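Putative alpha-galactosidase/melibiase (Bacteroides fragilis, PDB 4OGZ) probably hydrolyses terminal, non-reducing alpha-D-galactose residues from alpha-galactosides, including galactose oligosaccharides, galactomannans and galactolipids. Local coordinates at residues Ile415-Arg420 against Val425-Asn430; Tyr401-Lys406 against Val431-Gly436. All coordinates share one frame; numbering follows the deposited sequence.

Interaction 1 (Ile415-Arg420 against Val425-Asn430); sequences IACLNR and VDVELN
The carboxamide of Asn419 turns one of its faces to Val425, whose CG2 methyl sits over that face, displaced toward its outer, O/N end, at nearly equal distance from the three atoms of the group, 3.6 Å from Asn419 OD1 and 3.7 Å from Asn419 ND2. With CG anti to the backbone N (chi1 180°), the amide is carried out from its strand to lie beneath that methyl. Its polar atoms are used elsewhere: OD1 accepts the backbone N-H of Ile421 and ND2 gives a hydrogen to Gly423 O. Asparagine suits this buried place because it both donates and accepts, tying down the turn that follows and leaving a face for an apolar neighbour. Further along, the contact is wholly apolar. Cys417 SG heads toward Leu429 CD2 (4.3 Å), with Val427 CG1 alongside it at 4.2 Å; a compact, polarisable sulfur suits a place bordered by two aliphatic side chains. The long Leu429 also reaches Ile415 with its second methyl, CD1 lying 4.3 Å from Ile415 CG2. No hydrogen bond joins the two strands, whose axes come no nearer than 8.3 Å and run at 156°. Successive strands that face each other through their side chains, each paired in a different sheet, form a beta-arch, here across the core of the C-terminal beta sandwich.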
loop_
_atom_site.group_PDB
_atom_site.type_symbol
_atom_site.label_atom_id
_atom_site.label_comp_id
_atom_site.label_asym_id
_atom_site.label_seq_id
_atom_site.Cartn_x
_atom_site.Cartn_y
_atom_site.Cartn_z
ATOM N N ILE A 415 9.134 -17.180 4.520
ATOM C CA ILE A 415 8.332 -18.323 4.189
ATOM C C ILE A 415 7.022 -18.186 4.876
ATOM O O ILE A 415 6.980 -17.980 6.097
ATOM C CB ILE A 415 9.006 -19.617 4.690
ATOM C CG1 ILE A 415 10.285 -19.895 3.912
ATOM C CG2 ILE A 415 8.047 -20.790 4.565
ATOM C CD1 ILE A 415 10.055 -20.301 2.462
ATOM N N ALA A 416 5.939 -18.313 4.120
ATOM C CA ALA A 416 4.642 -18.289 4.716
ATOM C C ALA A 416 3.961 -19.610 4.461
ATOM O O ALA A 416 3.863 -20.059 3.326
ATOM C CB ALA A 416 3.802 -17.095 4.176
ATOM N N CYS A 417 3.458 -20.201 5.546
ATOM C CA CYS A 417 2.687 -21.404 5.509
ATOM C C CYS A 417 1.270 -21.028 5.850
ATOM O O CYS A 417 0.990 -20.564 6.981
ATOM C CB CYS A 417 3.216 -22.381 6.558
ATOM S SG CYS A 417 4.933 -22.901 6.282
ATOM N N LEU A 418 0.353 -21.252 4.920
ATOM C CA LEU A 418 -1.065 -20.843 5.099
ATOM C C LEU A 418 -1.985 -22.015 5.081
ATOM O O LEU A 418 -1.855 -22.880 4.204
ATOM C CB LEU A 418 -1.446 -19.923 3.961
ATOM C CG LEU A 418 -2.866 -19.387 3.814
ATOM C CD1 LEU A 418 -3.167 -18.438 4.951
ATOM C CD2 LEU A 418 -3.009 -18.702 2.479
ATOM N N ASN A 419 -2.943 -22.024 6.018
ATOM C CA ASN A 419 -3.986 -23.030 6.072
ATOM C C ASN A 419 -5.186 -22.459 5.393
ATOM O O ASN A 419 -5.741 -21.446 5.819
ATOM C CB ASN A 419 -4.311 -23.388 7.509
ATOM C CG ASN A 419 -5.398 -24.435 7.644
ATOM O OD1 ASN A 419 -6.099 -24.759 6.689
ATOM N ND2 ASN A 419 -5.559 -24.961 8.860
ATOM N N ARG A 420 -5.603 -23.106 4.324
ATOM C CA ARG A 420 -6.712 -22.586 3.551
ATOM C C ARG A 420 -8.032 -23.194 4.000
ATOM O O ARG A 420 -9.075 -22.702 3.588
ATOM C CB ARG A 420 -6.513 -22.853 2.054
ATOM C CG ARG A 420 -5.786 -21.725 1.331
ATOM C CD ARG A 420 -5.724 -21.955 -0.171
ATOM N NE ARG A 420 -4.682 -22.933 -0.446
ATOM C CZ ARG A 420 -4.858 -24.183 -0.835
ATOM N NH1 ARG A 420 -6.050 -24.697 -1.042
ATOM N NH2 ARG A 420 -3.798 -24.934 -1.027
ATOM N N VAL A 425 -4.127 -28.123 10.178
ATOM C CA VAL A 425 -3.275 -28.715 9.142
ATOM C C VAL A 425 -1.804 -28.786 9.574
ATOM O O VAL A 425 -1.313 -27.878 10.209
ATOM C CB VAL A 425 -3.365 -27.843 7.858
ATOM C CG1 VAL A 425 -2.195 -28.061 6.912
ATOM C CG2 VAL A 425 -4.681 -28.073 7.126
ATOM N N ASP A 426 -1.115 -29.851 9.185
ATOM C CA ASP A 426 0.329 -29.989 9.342
ATOM C C ASP A 426 1.059 -29.679 8.019
ATOM O O ASP A 426 0.656 -30.128 6.944
ATOM C CB ASP A 426 0.682 -31.395 9.796
ATOM C CG ASP A 426 0.198 -31.706 11.212
ATOM O OD1 ASP A 426 -0.132 -30.767 11.978
ATOM O OD2 ASP A 426 0.146 -32.902 11.577
ATOM N N VAL A 427 2.131 -28.901 8.095
ATOM C CA VAL A 427 2.927 -28.579 6.913
ATOM C C VAL A 427 4.389 -28.870 7.220
ATOM O O VAL A 427 4.963 -28.240 8.107
ATOM C CB VAL A 427 2.796 -27.103 6.513
ATOM C CG1 VAL A 427 3.655 -26.810 5.274
ATOM C CG2 VAL A 427 1.351 -26.731 6.273
ATOM N N GLU A 428 4.994 -29.836 6.523
ATOM C CA GLU A 428 6.378 -30.162 6.834
ATOM C C GLU A 428 7.263 -29.137 6.160
ATOM O O GLU A 428 7.039 -28.766 5.009
ATOM C CB GLU A 428 6.777 -31.560 6.401
ATOM C CG GLU A 428 7.880 -32.081 7.311
ATOM C CD GLU A 428 8.737 -33.151 6.683
ATOM O OE1 GLU A 428 8.204 -34.248 6.405
ATOM O OE2 GLU A 428 9.949 -32.899 6.509
ATOM N N LEU A 429 8.240 -28.641 6.908
ATOM C CA LEU A 429 9.174 -27.660 6.403
ATOM C C LEU A 429 10.552 -28.249 6.559
ATOM O O LEU A 429 10.900 -28.713 7.635
ATOM C CB LEU A 429 9.041 -26.381 7.190
ATOM C CG LEU A 429 9.354 -25.054 6.555
ATOM C CD1 LEU A 429 8.683 -24.961 5.188
ATOM C CD2 LEU A 429 8.882 -23.929 7.473
ATOM N N ASN A 430 11.294 -28.301 5.458
ATOM C CA ASN A 430 12.623 -28.880 5.453
ATOM C C ASN A 430 13.395 -28.178 4.359
ATOM O O ASN A 430 12.829 -27.313 3.676
ATOM C CB ASN A 430 12.577 -30.411 5.276
ATOM C CG ASN A 430 11.916 -30.856 3.971
ATOM O OD1 ASN A 430 12.323 -30.482 2.869
ATOM N ND2 ASN A 430 10.928 -31.708 4.094
#

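Interaction 2 (Tyr401-Lys406 against Val431-Gly436); sequences YDVWVK and VKTVEG
Val405 and Val434 reach toward each other tip to tip, their CG1 methyls 4.1 Å apart. Val405 turns CG1 between its backbone N and carbonyl carbon (chi1 48°), and this rotation brings that methyl forward to meet the loop. Two residues back along the strand, on the same face, Val403 meets Thr433 differently: the two side chains cross at about a right angle, with Val403 CG1 4.1 Å from Thr433 CG2. The same Val403 methyl also lies 4.3 Å from Val434 CG1, which therefore touches both valines of the strand. Beta-branched residues suit the strand, since they are at ease in extended backbone and offer methyls close to it. Threonine suits the loop because its two branches do separate work. CG2, anti to the backbone N, packs on Val403, while OG1 bonds to the backbone N of Asn430, whose own OD1 accepts the N-H of Lys432 in an Asx turn. The polar branch thus helps to shape the loop that presents the methyl.

The alternate residues of the strand point to its other face. There Trp404 NE1 donates to Asp402 OD2 over 3.0 Å, meeting the oxygen on its anti side and 32° out of the carboxylate plane, while Asp402 OD1 forms a salt bridge with Arg420. The side chain of Trp404 touches Ala304 and Met354, just past the ends of helices 296-303 and 341-353 of the putative catalytic TIM barrel. Polar and interdomain contacts thus occupy one face of 401-406, and mainly apolar packing, with the ring of Tyr401 at one end, the other. Between strand and loop no hydrogen bond is made, so the 156 Å² buried there depends on methyl contacts, and cohesion probably comes from dispersion and the exclusion of water rather than from directional bonds.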
loop_
_atom_site.group_PDB
_atom_site.type_symbol
_atom_site.label_atom_id
_atom_site.label_comp_id
_atom_site.label_asym_id
_atom_site.label_seq_id
_atom_site.Cartn_x
_atom_site.Cartn_y
_atom_site.Cartn_z
ATOM N N TYR A 401 -3.152 -26.368 2.006
ATOM C CA TYR A 401 -2.269 -25.336 2.463
ATOM C C TYR A 401 -1.431 -24.872 1.329
ATOM O O TYR A 401 -1.312 -25.544 0.321
ATOM C CB TYR A 401 -1.348 -25.869 3.601
ATOM C CG TYR A 401 -0.359 -26.925 3.161
ATOM C CD1 TYR A 401 0.826 -26.560 2.554
ATOM C CD2 TYR A 401 -0.628 -28.286 3.318
ATOM C CE1 TYR A 401 1.716 -27.495 2.104
ATOM C CE2 TYR A 401 0.279 -29.248 2.879
ATOM C CZ TYR A 401 1.445 -28.842 2.269
ATOM O OH TYR A 401 2.381 -29.754 1.824
ATOM N N ASP A 402 -0.805 -23.743 1.556
ATOM C CA ASP A 402 0.165 -23.160 0.671
ATOM C C ASP A 402 1.479 -22.985 1.390
ATOM O O ASP A 402 1.532 -22.798 2.600
ATOM C CB ASP A 402 -0.219 -21.746 0.287
ATOM C CG ASP A 402 -1.452 -21.646 -0.555
ATOM O OD1 ASP A 402 -1.935 -22.646 -1.120
ATOM O OD2 ASP A 402 -1.940 -20.499 -0.677
ATOM N N VAL A 403 2.548 -22.975 0.610
ATOM C CA VAL A 403 3.798 -22.478 1.073
ATOM C C VAL A 403 4.225 -21.391 0.087
ATOM O O VAL A 403 4.300 -21.645 -1.100
ATOM C CB VAL A 403 4.837 -23.595 1.171
ATOM C CG1 VAL A 403 6.176 -23.011 1.577
ATOM C CG2 VAL A 403 4.383 -24.655 2.177
ATOM N N TRP A 404 4.449 -20.174 0.597
ATOM C CA TRP A 404 4.839 -19.024 -0.203
ATOM C C TRP A 404 6.258 -18.625 0.180
ATOM O O TRP A 404 6.629 -18.762 1.336
ATOM C CB TRP A 404 3.927 -17.842 0.011
ATOM C CG TRP A 404 2.490 -17.973 -0.458
ATOM C CD1 TRP A 404 1.506 -18.707 0.118
ATOM C CD2 TRP A 404 1.871 -17.265 -1.554
ATOM N NE1 TRP A 404 0.318 -18.532 -0.573
ATOM C CE2 TRP A 404 0.525 -17.670 -1.612
ATOM C CE3 TRP A 404 2.346 -16.372 -2.525
ATOM C CZ2 TRP A 404 -0.380 -17.163 -2.574
ATOM C CZ3 TRP A 404 1.472 -15.887 -3.480
ATOM C CH2 TRP A 404 0.105 -16.269 -3.485
ATOM N N VAL A 405 7.042 -18.156 -0.800
ATOM C CA VAL A 405 8.456 -17.777 -0.559
ATOM C C VAL A 405 8.889 -16.437 -1.232
ATOM O O VAL A 405 8.647 -16.157 -2.406
ATOM C CB VAL A 405 9.401 -18.924 -0.933
ATOM C CG1 VAL A 405 9.056 -19.474 -2.294
ATOM C CG2 VAL A 405 10.870 -18.477 -0.860
ATOM N N LYS A 406 9.454 -15.589 -0.399
ATOM C CA LYS A 406 9.856 -14.243 -0.774
ATOM C C LYS A 406 11.347 -14.068 -0.459
ATOM O O LYS A 406 11.756 -14.013 0.701
ATOM C CB LYS A 406 9.007 -13.213 -0.010
ATOM C CG LYS A 406 9.113 -11.797 -0.568
ATOM C CD LYS A 406 8.527 -10.779 0.389
ATOM C CE LYS A 406 8.155 -9.460 -0.275
ATOM N NZ LYS A 406 9.243 -8.814 -1.034
ATOM N N VAL A 431 14.663 -28.537 4.159
ATOM C CA VAL A 431 15.479 -27.770 3.231
ATOM C C VAL A 431 15.160 -28.056 1.771
ATOM O O VAL A 431 15.707 -27.410 0.893
ATOM C CB VAL A 431 17.017 -27.980 3.473
ATOM C CG1 VAL A 431 17.359 -27.544 4.891
ATOM C CG2 VAL A 431 17.450 -29.402 3.215
ATOM N N LYS A 432 14.287 -29.024 1.512
ATOM C CA LYS A 432 13.787 -29.279 0.148
ATOM C C LYS A 432 12.344 -28.795 -0.100
ATOM O O LYS A 432 11.776 -29.061 -1.127
ATOM C CB LYS A 432 13.929 -30.751 -0.137
ATOM C CG LYS A 432 15.395 -31.107 -0.321
ATOM C CD LYS A 432 15.583 -32.501 -0.894
ATOM C CE LYS A 432 17.057 -32.816 -0.919
ATOM N NZ LYS A 432 17.275 -34.153 -1.516
ATOM N N THR A 433 11.778 -28.061 0.833
ATOM C CA THR A 433 10.439 -27.539 0.640
ATOM C C THR A 433 10.402 -26.547 -0.527
ATOM O O THR A 433 9.497 -26.629 -1.364
ATOM C CB THR A 433 9.902 -26.917 1.930
ATOM O OG1 THR A 433 9.933 -27.892 2.973
ATOM C CG2 THR A 433 8.461 -26.427 1.743
ATOM N N VAL A 434 11.394 -25.636 -0.567
ATOM C CA VAL A 434 11.574 -24.700 -1.679
ATOM C C VAL A 434 13.051 -24.565 -1.999
ATOM O O VAL A 434 13.891 -24.825 -1.155
ATOM C CB VAL A 434 10.972 -23.296 -1.421
ATOM C CG1 VAL A 434 9.472 -23.400 -1.131
ATOM C CG2 VAL A 434 11.693 -22.583 -0.273
ATOM N N GLU A 435 13.342 -24.154 -3.219
ATOM C CA GLU A 435 14.722 -23.987 -3.680
ATOM C C GLU A 435 15.473 -22.986 -2.786
ATOM O O GLU A 435 14.976 -21.881 -2.494
ATOM C CB GLU A 435 14.765 -23.508 -5.131
ATOM C CG GLU A 435 14.728 -24.633 -6.149
ATOM C CD GLU A 435 14.365 -24.187 -7.566
ATOM O OE1 GLU A 435 13.247 -23.640 -7.777
ATOM O OE2 GLU A 435 15.198 -24.432 -8.480
ATOM N N GLY A 436 16.630 -23.416 -2.314
ATOM C CA GLY A 436 17.584 -22.550 -1.661
ATOM C C GLY A 436 17.243 -22.163 -0.242
ATOM O O GLY A 436 17.689 -21.127 0.232
#

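In the fold
After the Ig-like domain, the barrel and strand 393-397, the chain lays down strand 401-407 and turns back into its antiparallel neighbour, 413-419, in the same sheet; Ala416 O and Trp404 N probably share one of the backbone bonds between them. After residues 420-424 it passes to the other layer, and interaction 1 closes this short loop by setting 425-430 against 415-420. The chain then leaves strand 425-429, and segment 431-436 returns to strand 401-407, so interaction 2 closes a longer loop that contains interaction 1 entirely. Val427 touching Val403, and Val434 touching Ile415, merge both contacts into one sandwich core, joining the six-stranded sheet to the two-stranded layer and its following loop.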